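Local coordinates for MtVAO615 (Myceliophthora thermophila, PDB 6F72), which is probably an FAD-dependent oxidoreductase of the VAO type whose reduced, bicovalently bound flavin reacts rapidly with oxygen, its substrate still being unknown, at residues W254-A259 and T285-L290; I150-T155 and L171-L176. One frame throughout, in Å; residues are numbered along the deposited sequence.

Contact 1: W254-A259 and T285-L290; sequences WEVVTA and TFAVVL. With FAD (flavin-adenine dinucleotide), chain E.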
ATOM      1  N   TRP A 254      -9.072   3.349  16.355  1.00 20.25           N
ATOM      2  CA  TRP A 254      -7.706   2.831  16.312  1.00 20.16           C
ATOM      3  C   TRP A 254      -7.334   2.481  17.739  1.00 20.57           C
ATOM      4  O   TRP A 254      -7.481   3.313  18.639  1.00 20.82           O
ATOM      5  CB  TRP A 254      -6.706   3.883  15.827  1.00 19.95           C
ATOM      6  CG  TRP A 254      -6.858   4.302  14.394  1.00 19.68           C
ATOM      7  CD1 TRP A 254      -7.370   5.494  13.931  1.00 19.64           C
ATOM      8  CD2 TRP A 254      -6.486   3.546  13.240  1.00 19.45           C
ATOM      9  NE1 TRP A 254      -7.342   5.518  12.554  1.00 19.46           N
ATOM     10  CE2 TRP A 254      -6.808   4.334  12.102  1.00 19.30           C
ATOM     11  CE3 TRP A 254      -5.920   2.264  13.048  1.00 19.41           C
ATOM     12  CZ2 TRP A 254      -6.576   3.889  10.796  1.00 19.14           C
ATOM     13  CZ3 TRP A 254      -5.705   1.821  11.748  1.00 19.22           C
ATOM     14  CH2 TRP A 254      -6.023   2.633  10.639  1.00 19.08           C
ATOM     15  N   GLU A 255      -6.838   1.262  17.931  1.00 20.68           N
ATOM     16  CA  GLU A 255      -6.219   0.873  19.183  1.00 21.12           C
ATOM     17  C   GLU A 255      -4.709   0.890  18.964  1.00 20.96           C
ATOM     18  O   GLU A 255      -4.213   0.313  18.004  1.00 20.64           O
ATOM     19  CB  GLU A 255      -6.712  -0.507  19.603  1.00 21.51           C
ATOM     20  CG  GLU A 255      -6.103  -1.017  20.902  1.00 22.04           C
ATOM     21  CD  GLU A 255      -6.236  -2.514  21.073  1.00 22.39           C
ATOM     22  OE1 GLU A 255      -6.836  -3.181  20.200  1.00 22.17           O
ATOM     23  OE2 GLU A 255      -5.732  -3.030  22.099  1.00 22.99           O
ATOM     24  N   VAL A 256      -4.007   1.599  19.844  1.00 21.24           N
ATOM     25  CA  VAL A 256      -2.605   1.950  19.656  1.00 21.17           C
ATOM     26  C   VAL A 256      -1.778   1.863  20.934  1.00 21.79           C
ATOM     27  O   VAL A 256      -2.321   1.855  22.037  1.00 22.19           O
ATOM     28  CB  VAL A 256      -2.408   3.389  19.058  1.00 20.86           C
ATOM     29  CG1 VAL A 256      -3.297   3.634  17.850  1.00 20.37           C
ATOM     30  CG2 VAL A 256      -2.578   4.483  20.110  1.00 21.20           C
ATOM     31  N   VAL A 257      -0.459   1.783  20.740  1.00 21.91           N
ATOM     32  CA  VAL A 257       0.537   2.115  21.752  1.00 22.52           C
ATOM     33  C   VAL A 257       1.337   3.309  21.225  1.00 22.48           C
ATOM     34  O   VAL A 257       1.877   3.286  20.110  1.00 22.12           O
ATOM     35  CB  VAL A 257       1.491   0.941  22.072  1.00 22.82           C
ATOM     36  CG1 VAL A 257       2.470   1.336  23.170  1.00 23.37           C
ATOM     37  CG2 VAL A 257       0.713  -0.298  22.493  1.00 23.04           C
ATOM     38  N   THR A 258       1.416   4.343  22.045  1.00 23.01           N
ATOM     39  CA  THR A 258       2.164   5.546  21.718  1.00 23.11           C
ATOM     40  C   THR A 258       3.625   5.354  22.082  1.00 23.63           C
ATOM     41  O   THR A 258       3.971   4.395  22.802  1.00 24.16           O
ATOM     42  CB  THR A 258       1.595   6.756  22.478  1.00 23.47           C
ATOM     43  OG1 THR A 258       1.598   6.464  23.881  1.00 24.19           O
ATOM     44  CG2 THR A 258       0.184   7.003  22.050  1.00 23.12           C
ATOM     45  N   ALA A 259       4.470   6.267  21.599  1.00 23.66           N
ATOM     46  CA  ALA A 259       5.921   6.258  21.827  1.00 24.12           C
ATOM     47  C   ALA A 259       6.316   6.110  23.291  1.00 24.97           C
ATOM     48  O   ALA A 259       7.252   5.365  23.605  1.00 25.32           O
ATOM     49  CB  ALA A 259       6.562   7.501  21.234  1.00 24.08           C
ATOM     50  N   THR A 285       4.431   6.443  11.791  1.00 19.25           N
ATOM     51  CA  THR A 285       4.981   7.674  12.362  1.00 19.54           C
ATOM     52  C   THR A 285       4.283   8.205  13.625  1.00 19.66           C
ATOM     53  O   THR A 285       4.942   8.802  14.489  1.00 20.03           O
ATOM     54  CB  THR A 285       5.197   8.775  11.309  1.00 19.57           C
ATOM     55  OG1 THR A 285       5.906   9.862  11.916  1.00 19.98           O
ATOM     56  CG2 THR A 285       3.885   9.288  10.728  1.00 19.37           C
ATOM     57  N   PHE A 286       2.979   7.969  13.733  1.00 19.42           N
ATOM     58  CA  PHE A 286       2.187   8.539  14.842  1.00 19.62           C
ATOM     59  C   PHE A 286       2.120   7.678  16.100  1.00 19.85           C
ATOM     60  O   PHE A 286       2.171   8.214  17.203  1.00 20.23           O
ATOM     61  CB  PHE A 286       0.773   8.910  14.386  1.00 19.33           C
ATOM     62  CG  PHE A 286       0.741   9.979  13.323  1.00 19.25           C
ATOM     63  CD1 PHE A 286       1.141  11.292  13.618  1.00 19.53           C
ATOM     64  CD2 PHE A 286       0.322   9.675  12.028  1.00 18.96           C
ATOM     65  CE1 PHE A 286       1.124  12.276  12.644  1.00 19.57           C
ATOM     66  CE2 PHE A 286       0.294  10.670  11.043  1.00 19.01           C
ATOM     67  CZ  PHE A 286       0.701  11.968  11.353  1.00 19.32           C
ATOM     68  N   ALA A 287       1.994   6.363  15.905  1.00 19.72           N
ATOM     69  CA  ALA A 287       1.796   5.380  16.980  1.00 20.02           C
ATOM     70  C   ALA A 287       1.861   3.965  16.402  1.00 19.87           C
ATOM     71  O   ALA A 287       1.755   3.777  15.181  1.00 19.52           O
ATOM     72  CB  ALA A 287       0.448   5.606  17.679  1.00 20.07           C
ATOM     73  N   VAL A 288       2.009   2.978  17.286  1.00 20.19           N
ATOM     74  CA  VAL A 288       1.960   1.581  16.884  1.00 20.18           C
ATOM     75  C   VAL A 288       0.514   1.120  16.991  1.00 20.15           C
ATOM     76  O   VAL A 288      -0.068   1.136  18.085  1.00 20.46           O
ATOM     77  CB  VAL A 288       2.894   0.696  17.750  1.00 20.66           C
ATOM     78  CG1 VAL A 288       2.952  -0.722  17.220  1.00 20.60           C
ATOM     79  CG2 VAL A 288       4.293   1.283  17.799  1.00 20.85           C
ATOM     80  N   VAL A 289      -0.056   0.690  15.871  1.00 19.85           N
ATOM     81  CA  VAL A 289      -1.459   0.267  15.833  1.00 19.89           C
ATOM     82  C   VAL A 289      -1.556  -1.222  16.146  1.00 20.24           C
ATOM     83  O   VAL A 289      -0.862  -2.037  15.510  1.00 20.21           O
ATOM     84  CB  VAL A 289      -2.108   0.567  14.457  1.00 19.48           C
ATOM     85  CG1 VAL A 289      -3.397  -0.223  14.251  1.00 19.44           C
ATOM     86  CG2 VAL A 289      -2.335   2.074  14.280  1.00 19.29           C
ATOM     87  N   LEU A 290      -2.415  -1.561  17.109  1.00 20.65           N
ATOM     88  CA  LEU A 290      -2.689  -2.954  17.483  1.00 21.15           C
ATOM     89  C   LEU A 290      -3.933  -3.514  16.813  1.00 21.18           C
ATOM     90  O   LEU A 290      -4.027  -4.707  16.545  1.00 21.31           O
ATOM     91  CB  LEU A 290      -2.799  -3.085  18.999  1.00 21.72           C
ATOM     92  CG  LEU A 290      -1.589  -2.707  19.859  1.00 22.01           C
ATOM     93  CD1 LEU A 290      -2.036  -2.624  21.311  1.00 22.59           C
ATOM     94  CD2 LEU A 290      -0.451  -3.708  19.716  1.00 22.19           C
TER
HETATM   95  PA  FAD E 601       4.048  -2.595   5.512  1.00 27.71           P
HETATM   96  O1A FAD E 601       5.231  -2.359   4.609  1.00 29.18           O
HETATM   97  O2A FAD E 601       4.203  -3.676   6.545  1.00 28.96           O
HETATM   98  O5B FAD E 601       3.676  -1.204   6.225  1.00 27.29           O
HETATM   99  C5B FAD E 601       3.657   0.032   5.510  1.00 25.55           C
HETATM  100  C4B FAD E 601       3.892   1.218   6.438  1.00 24.27           C
HETATM  101  O4B FAD E 601       2.912   1.215   7.479  1.00 24.31           O
HETATM  102  C3B FAD E 601       5.241   1.219   7.131  1.00 23.62           C
HETATM  103  O3B FAD E 601       5.650   2.588   7.239  1.00 22.80           O
HETATM  104  C2B FAD E 601       4.965   0.663   8.518  1.00 23.16           C
HETATM  105  O2B FAD E 601       5.869   1.189   9.493  1.00 22.94           O
HETATM  106  C1B FAD E 601       3.539   1.123   8.769  1.00 23.87           C
HETATM  107  N9A FAD E 601       2.726   0.199   9.595  1.00 23.54           N
HETATM  108  C8A FAD E 601       2.162  -0.951   9.167  1.00 23.37           C
HETATM  109  N7A FAD E 601       1.449  -1.535  10.162  1.00 23.09           N
HETATM  110  C5A FAD E 601       1.548  -0.744  11.243  1.00 23.16           C
HETATM  111  C6A FAD E 601       1.035  -0.777  12.630  1.00 22.71           C
HETATM  112  N6A FAD E 601       0.269  -1.814  13.036  1.00 22.98           N
HETATM  113  N1A FAD E 601       1.368   0.239  13.460  1.00 22.39           N
HETATM  114  C2A FAD E 601       2.140   1.273  13.061  1.00 23.03           C
HETATM  115  N3A FAD E 601       2.637   1.370  11.803  1.00 23.47           N
HETATM  116  C4A FAD E 601       2.381   0.408  10.868  1.00 23.16           C
HETATM  117  N1  FAD E 601      -2.722   0.330  -2.042  1.00 30.38           N
HETATM  118  C2  FAD E 601      -3.960   0.740  -2.418  1.00 30.63           C
HETATM  119  O2  FAD E 601      -4.410   1.815  -1.954  1.00 30.15           O
HETATM  120  N3  FAD E 601      -4.718   0.024  -3.277  1.00 31.27           N
HETATM  121  C4  FAD E 601      -4.318  -1.129  -3.836  1.00 30.35           C
HETATM  122  O4  FAD E 601      -5.053  -1.757  -4.631  1.00 30.68           O
HETATM  123  C4X FAD E 601      -2.982  -1.647  -3.466  1.00 29.87           C
HETATM  124  N5  FAD E 601      -2.507  -2.806  -3.969  1.00 29.64           N
HETATM  125  C5X FAD E 601      -1.272  -3.279  -3.630  1.00 28.29           C
HETATM  126  C6  FAD E 601      -0.797  -4.495  -4.166  1.00 25.79           C
HETATM  127  C7  FAD E 601       0.483  -4.961  -3.793  1.00 25.45           C
HETATM  128  C7M FAD E 601       0.979  -6.267  -4.386  1.00 26.35           C
HETATM  129  C8  FAD E 601       1.329  -4.174  -2.822  1.00 24.56           C
HETATM  130  C8M FAD E 601       2.675  -4.637  -2.283  1.00 20.20           C
HETATM  131  C9  FAD E 601       0.838  -2.979  -2.306  1.00 26.36           C
HETATM  132  C9A FAD E 601      -0.423  -2.497  -2.669  1.00 27.54           C
HETATM  133  N10 FAD E 601      -0.915  -1.289  -2.118  1.00 28.38           N
HETATM  134  C10 FAD E 601      -2.188  -0.827  -2.513  1.00 29.56           C
HETATM  135  C1' FAD E 601      -0.073  -0.499  -1.223  1.00 27.94           C
HETATM  136  C2' FAD E 601      -0.380  -0.495   0.244  1.00 27.79           C
HETATM  137  O2' FAD E 601      -1.543   0.307   0.441  1.00 29.04           O
HETATM  138  C3' FAD E 601       0.835   0.145   0.905  1.00 26.83           C
HETATM  139  O3' FAD E 601       2.058  -0.461   0.435  1.00 27.33           O
HETATM  140  C4' FAD E 601       0.754   0.049   2.421  1.00 25.74           C
HETATM  141  O4' FAD E 601       1.777   0.861   3.003  1.00 24.49           O
HETATM  142  C5' FAD E 601       0.830  -1.401   2.903  1.00 26.27           C
HETATM  143  O5' FAD E 601       0.856  -1.473   4.319  1.00 27.08           O
HETATM  144  P   FAD E 601       1.249  -2.858   5.033  1.00 26.78           P
HETATM  145  O1P FAD E 601       0.453  -3.966   4.404  1.00 24.13           O
HETATM  146  O2P FAD E 601       1.189  -2.576   6.516  1.00 27.14           O
HETATM  147  O3P FAD E 601       2.796  -3.014   4.598  1.00 27.06           O
HETATM  148  O   HOH W   1       3.066   7.929  19.625  1.00 23.55           O
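An antiparallel strand pair of the PCMH-type FAD-binding domain, Val256 facing Val289 and Val257 facing Val288, holds the adenine of FAD along its edge. Val257 and Val288 form the hydrogen-bonded pair. Val257 N gives a bond of 2.8 Å to Val288 O, lying in the carbonyl plane, and Val288 N returns one to Val257 O. Farther along, Leu290 N bonds Glu255 O at 2.7 Å. Val256 and Val289 are the non-hydrogen-bonded pair, so Val289 N and O point away from Val256, and here they meet the adenine of FAD. Val289 N donates to FAD N1A at 2.8 Å, and Val289 O accepts from FAD N6A at 2.7 Å, both nearly straight. Two such bonds read the Watson-Crick edge of adenine. The Val289 side chain packs against the edge of the Trp254 indole. Its CG1, anti to the backbone N (chi1 163°), lies 3.7 Å from Trp254 CE3, near the ring plane, while CG2 meets Val256 CG1 at 4.0 Å. An alanine here, without CG1 and CG2, would probably leave a gap beside the Trp254 ring edge and Val256 CG1. On the other face, Val257 CG2 touches Leu290 CD1 at 3.8 Å. The loop end is tied by a water that accepts from Ala259 N and donates to Phe286 O. Glu255 turns its carboxylate to Ser291 and His263. Helix 227-233 touches Trp254 and Val289, helix 272-278 touches Trp254 and Val256, and helix 133-146 packs on Val257 and Leu290.

Contact 2: I150-T155 and L171-L176; sequences IVIKNT and LWMHNL. With FAD (flavin-adenine dinucleotide), chain E.
Lys153 lies alongside Trp172, both side chains pointing the same way, with its CE 3.5 Å from Trp172 CD1. They belong to two parallel strands of the mixed sheet in the FAD-binding domain, strand 150-153 at its edge and strand 169-172 next to it. Leu171 N bonds Val151 O, Lys153 N bonds Leu171 O, and Met173 N bonds Lys153 O at 2.9 Å. On the other face, Leu171 CD1 reaches Ile150 CG2 at 3.8 Å and also touches Ile152 CG1. Ile152 CG2, anti to the backbone N, comes 3.5 Å from FAD C4A in the adenine. Past the strand end, the chain binds the pyrophosphate. The backbone N atoms of Asn154 and Thr155 both donate to FAD O2A. With CG anti to its backbone N (chi1 173°), the Asn154 side chain extends past the pyrophosphate, and its ND2 donates to FAD O2P at 3.1 Å. The Lys153 ammonium also bonds the carbonyls of Asp97 and Ala94. Trp172 also touches a glycan sugar. One water joins three groups: it accepts from Lys153 NZ and from Trp172 NE1, at the indole edge and in its plane, and donates to Asn154 O at 2.8 Å.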
ATOM      1  N   ILE A 150      13.569   2.105  16.092  1.00 22.66           N
ATOM      2  CA  ILE A 150      12.366   1.304  15.940  1.00 22.25           C
ATOM      3  C   ILE A 150      11.935   1.292  14.486  1.00 21.62           C
ATOM      4  O   ILE A 150      11.926   2.326  13.819  1.00 21.39           O
ATOM      5  CB  ILE A 150      11.223   1.786  16.880  1.00 22.25           C
ATOM      6  CG1 ILE A 150      11.512   1.351  18.332  1.00 22.91           C
ATOM      7  CG2 ILE A 150       9.852   1.291  16.412  1.00 21.77           C
ATOM      8  CD1 ILE A 150      11.335  -0.136  18.617  1.00 23.15           C
ATOM      9  N   VAL A 151      11.602   0.108  14.003  1.00 21.46           N
ATOM     10  CA  VAL A 151      10.965  -0.047  12.711  1.00 20.96           C
ATOM     11  C   VAL A 151       9.650  -0.747  12.992  1.00 20.89           C
ATOM     12  O   VAL A 151       9.549  -1.512  13.955  1.00 21.20           O
ATOM     13  CB  VAL A 151      11.879  -0.851  11.731  1.00 20.98           C
ATOM     14  CG1 VAL A 151      11.092  -1.767  10.802  1.00 20.77           C
ATOM     15  CG2 VAL A 151      12.744   0.104  10.928  1.00 20.80           C
ATOM     16  N   ILE A 152       8.650  -0.483  12.163  1.00 20.47           N
ATOM     17  CA  ILE A 152       7.391  -1.197  12.261  1.00 20.51           C
ATOM     18  C   ILE A 152       7.111  -1.931  10.956  1.00 20.39           C
ATOM     19  O   ILE A 152       7.069  -1.317   9.891  1.00 20.11           O
ATOM     20  CB  ILE A 152       6.210  -0.261  12.664  1.00 20.31           C
ATOM     21  CG1 ILE A 152       6.534   0.510  13.958  1.00 20.52           C
ATOM     22  CG2 ILE A 152       4.924  -1.065  12.843  1.00 20.39           C
ATOM     23  CD1 ILE A 152       5.643   1.719  14.236  1.00 20.32           C
ATOM     24  N   LYS A 153       6.900  -3.238  11.043  1.00 20.67           N
ATOM     25  CA  LYS A 153       6.625  -4.026   9.848  1.00 20.79           C
ATOM     26  C   LYS A 153       5.420  -4.911  10.045  1.00 21.00           C
ATOM     27  O   LYS A 153       5.321  -5.628  11.032  1.00 21.30           O
ATOM     28  CB  LYS A 153       7.846  -4.884   9.403  1.00 21.11           C
ATOM     29  CG  LYS A 153       7.609  -5.524   8.033  1.00 21.22           C
ATOM     30  CD  LYS A 153       8.552  -6.644   7.642  1.00 21.70           C
ATOM     31  CE  LYS A 153       8.071  -7.982   8.166  1.00 22.22           C
ATOM     32  NZ  LYS A 153       8.425  -9.105   7.258  1.00 22.49           N
ATOM     33  N   ASN A 154       4.533  -4.880   9.061  1.00 20.99           N
ATOM     34  CA  ASN A 154       3.316  -5.650   9.082  1.00 21.32           C
ATOM     35  C   ASN A 154       3.404  -6.774   8.055  1.00 21.68           C
ATOM     36  O   ASN A 154       3.472  -7.945   8.437  1.00 22.08           O
ATOM     37  CB  ASN A 154       2.101  -4.725   8.880  1.00 21.11           C
ATOM     38  CG  ASN A 154       0.796  -5.480   8.722  1.00 21.38           C
ATOM     39  OD1 ASN A 154       0.655  -6.613   9.187  1.00 21.78           O
ATOM     40  ND2 ASN A 154      -0.169  -4.853   8.064  1.00 21.28           N
ATOM     41  N   THR A 155       3.414  -6.415   6.773  1.00 21.69           N
ATOM     42  CA  THR A 155       3.476  -7.353   5.641  1.00 22.10           C
ATOM     43  C   THR A 155       4.795  -7.221   4.831  1.00 22.12           C
ATOM     44  O   THR A 155       5.170  -8.138   4.085  1.00 22.36           O
ATOM     45  CB  THR A 155       2.299  -7.135   4.641  1.00 22.21           C
ATOM     46  OG1 THR A 155       2.393  -5.826   4.057  1.00 21.82           O
ATOM     47  CG2 THR A 155       0.940  -7.275   5.309  1.00 22.34           C
ATOM     48  N   LEU A 171       9.124  -3.885  15.124  1.00 23.44           N
ATOM     49  CA  LEU A 171       7.879  -4.328  15.729  1.00 23.37           C
ATOM     50  C   LEU A 171       7.096  -5.016  14.640  1.00 23.03           C
ATOM     51  O   LEU A 171       6.577  -4.381  13.716  1.00 22.48           O
ATOM     52  CB  LEU A 171       7.104  -3.162  16.348  1.00 23.16           C
ATOM     53  CG  LEU A 171       7.907  -2.332  17.351  1.00 23.55           C
ATOM     54  CD1 LEU A 171       7.187  -1.049  17.716  1.00 23.29           C
ATOM     55  CD2 LEU A 171       8.246  -3.157  18.587  1.00 24.30           C
ATOM     56  N   TRP A 172       7.062  -6.338  14.736  1.00 23.34           N
ATOM     57  CA  TRP A 172       6.488  -7.158  13.690  1.00 23.20           C
ATOM     58  C   TRP A 172       5.068  -7.490  14.087  1.00 23.03           C
ATOM     59  O   TRP A 172       4.853  -8.250  15.020  1.00 23.53           O
ATOM     60  CB  TRP A 172       7.344  -8.417  13.465  1.00 23.81           C
ATOM     61  CG  TRP A 172       6.911  -9.315  12.344  1.00 23.85           C
ATOM     62  CD1 TRP A 172       6.482  -8.932  11.111  1.00 23.45           C
ATOM     63  CD2 TRP A 172       6.919 -10.752  12.334  1.00 24.47           C
ATOM     64  NE1 TRP A 172       6.197 -10.027  10.335  1.00 23.65           N
ATOM     65  CE2 TRP A 172       6.463 -11.162  11.054  1.00 24.30           C
ATOM     66  CE3 TRP A 172       7.261 -11.734  13.281  1.00 25.18           C
ATOM     67  CZ2 TRP A 172       6.333 -12.515  10.690  1.00 24.77           C
ATOM     68  CZ3 TRP A 172       7.133 -13.091  12.917  1.00 25.68           C
ATOM     69  CH2 TRP A 172       6.665 -13.459  11.627  1.00 25.44           C
ATOM     70  N   MET A 173       4.121  -6.920  13.349  1.00 22.40           N
ATOM     71  CA  MET A 173       2.697  -6.894  13.698  1.00 22.25           C
ATOM     72  C   MET A 173       1.887  -7.953  12.976  1.00 22.27           C
ATOM     73  O   MET A 173       0.684  -8.098  13.239  1.00 22.26           O
ATOM     74  CB  MET A 173       2.087  -5.513  13.342  1.00 21.66           C
ATOM     75  CG  MET A 173       2.924  -4.324  13.777  1.00 21.62           C
ATOM     76  SD  MET A 173       3.396  -4.384  15.521  1.00 22.23           S
ATOM     77  CE  MET A 173       1.813  -4.011  16.248  1.00 22.09           C
ATOM     78  N   HIS A 174       2.553  -8.680  12.082  1.00 22.36           N
ATOM     79  CA  HIS A 174       1.953  -9.671  11.173  1.00 22.50           C
ATOM     80  C   HIS A 174       1.020 -10.699  11.806  1.00 22.94           C
ATOM     81  O   HIS A 174       0.057 -11.138  11.169  1.00 22.89           O
ATOM     82  CB  HIS A 174       3.080 -10.403  10.414  1.00 22.72           C
ATOM     83  CG  HIS A 174       2.614 -11.517   9.524  1.00 22.90           C
ATOM     84  ND1 HIS A 174       1.696 -11.332   8.512  1.00 22.61           N
ATOM     85  CD2 HIS A 174       2.963 -12.824   9.480  1.00 23.43           C
ATOM     86  CE1 HIS A 174       1.481 -12.483   7.899  1.00 22.99           C
ATOM     87  NE2 HIS A 174       2.245 -13.403   8.462  1.00 23.46           N
ATOM     88  N   ASN A 175       1.309 -11.072  13.051  1.00 23.50           N
ATOM     89  CA  ASN A 175       0.623 -12.181  13.700  1.00 24.11           C
ATOM     90  C   ASN A 175      -0.539 -11.752  14.592  1.00 24.20           C
ATOM     91  O   ASN A 175      -1.142 -12.586  15.243  1.00 24.66           O
ATOM     92  CB  ASN A 175       1.612 -13.014  14.491  1.00 24.86           C
ATOM     93  CG  ASN A 175       2.695 -13.588  13.627  1.00 25.00           C
ATOM     94  OD1 ASN A 175       2.420 -14.357  12.706  1.00 25.13           O
ATOM     95  ND2 ASN A 175       3.934 -13.200  13.905  1.00 25.05           N
ATOM     96  N   LEU A 176      -0.856 -10.455  14.597  1.00 23.75           N
ATOM     97  CA  LEU A 176      -2.002  -9.953  15.346  1.00 23.78           C
ATOM     98  C   LEU A 176      -3.214 -10.105  14.439  1.00 23.70           C
ATOM     99  O   LEU A 176      -3.598  -9.167  13.745  1.00 23.19           O
ATOM    100  CB  LEU A 176      -1.761  -8.504  15.801  1.00 23.30           C
ATOM    101  CG  LEU A 176      -0.639  -8.357  16.843  1.00 23.60           C
ATOM    102  CD1 LEU A 176      -0.314  -6.902  17.095  1.00 23.20           C
ATOM    103  CD2 LEU A 176      -0.923  -9.075  18.168  1.00 24.30           C
TER
HETATM  104  PA  FAD E 601       4.048  -2.595   5.512  1.00 27.71           P
HETATM  105  O1A FAD E 601       5.231  -2.359   4.609  1.00 29.18           O
HETATM  106  O2A FAD E 601       4.203  -3.676   6.545  1.00 28.96           O
HETATM  107  O5B FAD E 601       3.676  -1.204   6.225  1.00 27.29           O
HETATM  108  C5B FAD E 601       3.657   0.032   5.510  1.00 25.55           C
HETATM  109  C4B FAD E 601       3.892   1.218   6.438  1.00 24.27           C
HETATM  110  O4B FAD E 601       2.912   1.215   7.479  1.00 24.31           O
HETATM  111  C3B FAD E 601       5.241   1.219   7.131  1.00 23.62           C
HETATM  112  O3B FAD E 601       5.650   2.588   7.239  1.00 22.80           O
HETATM  113  C2B FAD E 601       4.965   0.663   8.518  1.00 23.16           C
HETATM  114  O2B FAD E 601       5.869   1.189   9.493  1.00 22.94           O
HETATM  115  C1B FAD E 601       3.539   1.123   8.769  1.00 23.87           C
HETATM  116  N9A FAD E 601       2.726   0.199   9.595  1.00 23.54           N
HETATM  117  C8A FAD E 601       2.162  -0.951   9.167  1.00 23.37           C
HETATM  118  N7A FAD E 601       1.449  -1.535  10.162  1.00 23.09           N
HETATM  119  C5A FAD E 601       1.548  -0.744  11.243  1.00 23.16           C
HETATM  120  C6A FAD E 601       1.035  -0.777  12.630  1.00 22.71           C
HETATM  121  N6A FAD E 601       0.269  -1.814  13.036  1.00 22.98           N
HETATM  122  N1A FAD E 601       1.368   0.239  13.460  1.00 22.39           N
HETATM  123  C2A FAD E 601       2.140   1.273  13.061  1.00 23.03           C
HETATM  124  N3A FAD E 601       2.637   1.370  11.803  1.00 23.47           N
HETATM  125  C4A FAD E 601       2.381   0.408  10.868  1.00 23.16           C
HETATM  126  N1  FAD E 601      -2.722   0.330  -2.042  1.00 30.38           N
HETATM  127  C2  FAD E 601      -3.960   0.740  -2.418  1.00 30.63           C
HETATM  128  O2  FAD E 601      -4.410   1.815  -1.954  1.00 30.15           O
HETATM  129  N3  FAD E 601      -4.718   0.024  -3.277  1.00 31.27           N
HETATM  130  C4  FAD E 601      -4.318  -1.129  -3.836  1.00 30.35           C
HETATM  131  O4  FAD E 601      -5.053  -1.757  -4.631  1.00 30.68           O
HETATM  132  C4X FAD E 601      -2.982  -1.647  -3.466  1.00 29.87           C
HETATM  133  N5  FAD E 601      -2.507  -2.806  -3.969  1.00 29.64           N
HETATM  134  C5X FAD E 601      -1.272  -3.279  -3.630  1.00 28.29           C
HETATM  135  C6  FAD E 601      -0.797  -4.495  -4.166  1.00 25.79           C
HETATM  136  C7  FAD E 601       0.483  -4.961  -3.793  1.00 25.45           C
HETATM  137  C7M FAD E 601       0.979  -6.267  -4.386  1.00 26.35           C
HETATM  138  C8  FAD E 601       1.329  -4.174  -2.822  1.00 24.56           C
HETATM  139  C8M FAD E 601       2.675  -4.637  -2.283  1.00 20.20           C
HETATM  140  C9  FAD E 601       0.838  -2.979  -2.306  1.00 26.36           C
HETATM  141  C9A FAD E 601      -0.423  -2.497  -2.669  1.00 27.54           C
HETATM  142  N10 FAD E 601      -0.915  -1.289  -2.118  1.00 28.38           N
HETATM  143  C10 FAD E 601      -2.188  -0.827  -2.513  1.00 29.56           C
HETATM  144  C1' FAD E 601      -0.073  -0.499  -1.223  1.00 27.94           C
HETATM  145  C2' FAD E 601      -0.380  -0.495   0.244  1.00 27.79           C
HETATM  146  O2' FAD E 601      -1.543   0.307   0.441  1.00 29.04           O
HETATM  147  C3' FAD E 601       0.835   0.145   0.905  1.00 26.83           C
HETATM  148  O3' FAD E 601       2.058  -0.461   0.435  1.00 27.33           O
HETATM  149  C4' FAD E 601       0.754   0.049   2.421  1.00 25.74           C
HETATM  150  O4' FAD E 601       1.777   0.861   3.003  1.00 24.49           O
HETATM  151  C5' FAD E 601       0.830  -1.401   2.903  1.00 26.27           C
HETATM  152  O5' FAD E 601       0.856  -1.473   4.319  1.00 27.08           O
HETATM  153  P   FAD E 601       1.249  -2.858   5.033  1.00 26.78           P
HETATM  154  O1P FAD E 601       0.453  -3.966   4.404  1.00 24.13           O
HETATM  155  O2P FAD E 601       1.189  -2.576   6.516  1.00 27.14           O
HETATM  156  O3P FAD E 601       2.796  -3.014   4.598  1.00 27.06           O
HETATM  157  O   HOH W   2       5.509  -9.665   7.431  1.00 29.65           O
HETATM  158  O   HOH W   3       0.203  -8.998   8.147  1.00 19.19           O

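Contacts 1 and 2 lie in different sheets of the same domain, their centres about 12 Å apart, and meet at the adenine end of FAD. Contact 1 bonds the base; contact 2 bonds the ribose, through FAD O2B and Ile152 O at 2.8 Å, and the phosphates. The two also touch directly. Val288 CG2 packs 3.7 Å from Leu171 CD1 and 3.8 Å from Ile152 CD1. Met173 CE sits 3.6 Å from Val288 CG1 and 3.4 Å from Val289 O, the carbonyl that accepts from the adenine amino group. Neither contact includes His157 or Cys222, which bind the flavin covalently, but the OG1 of Thr155 bonds His157 N.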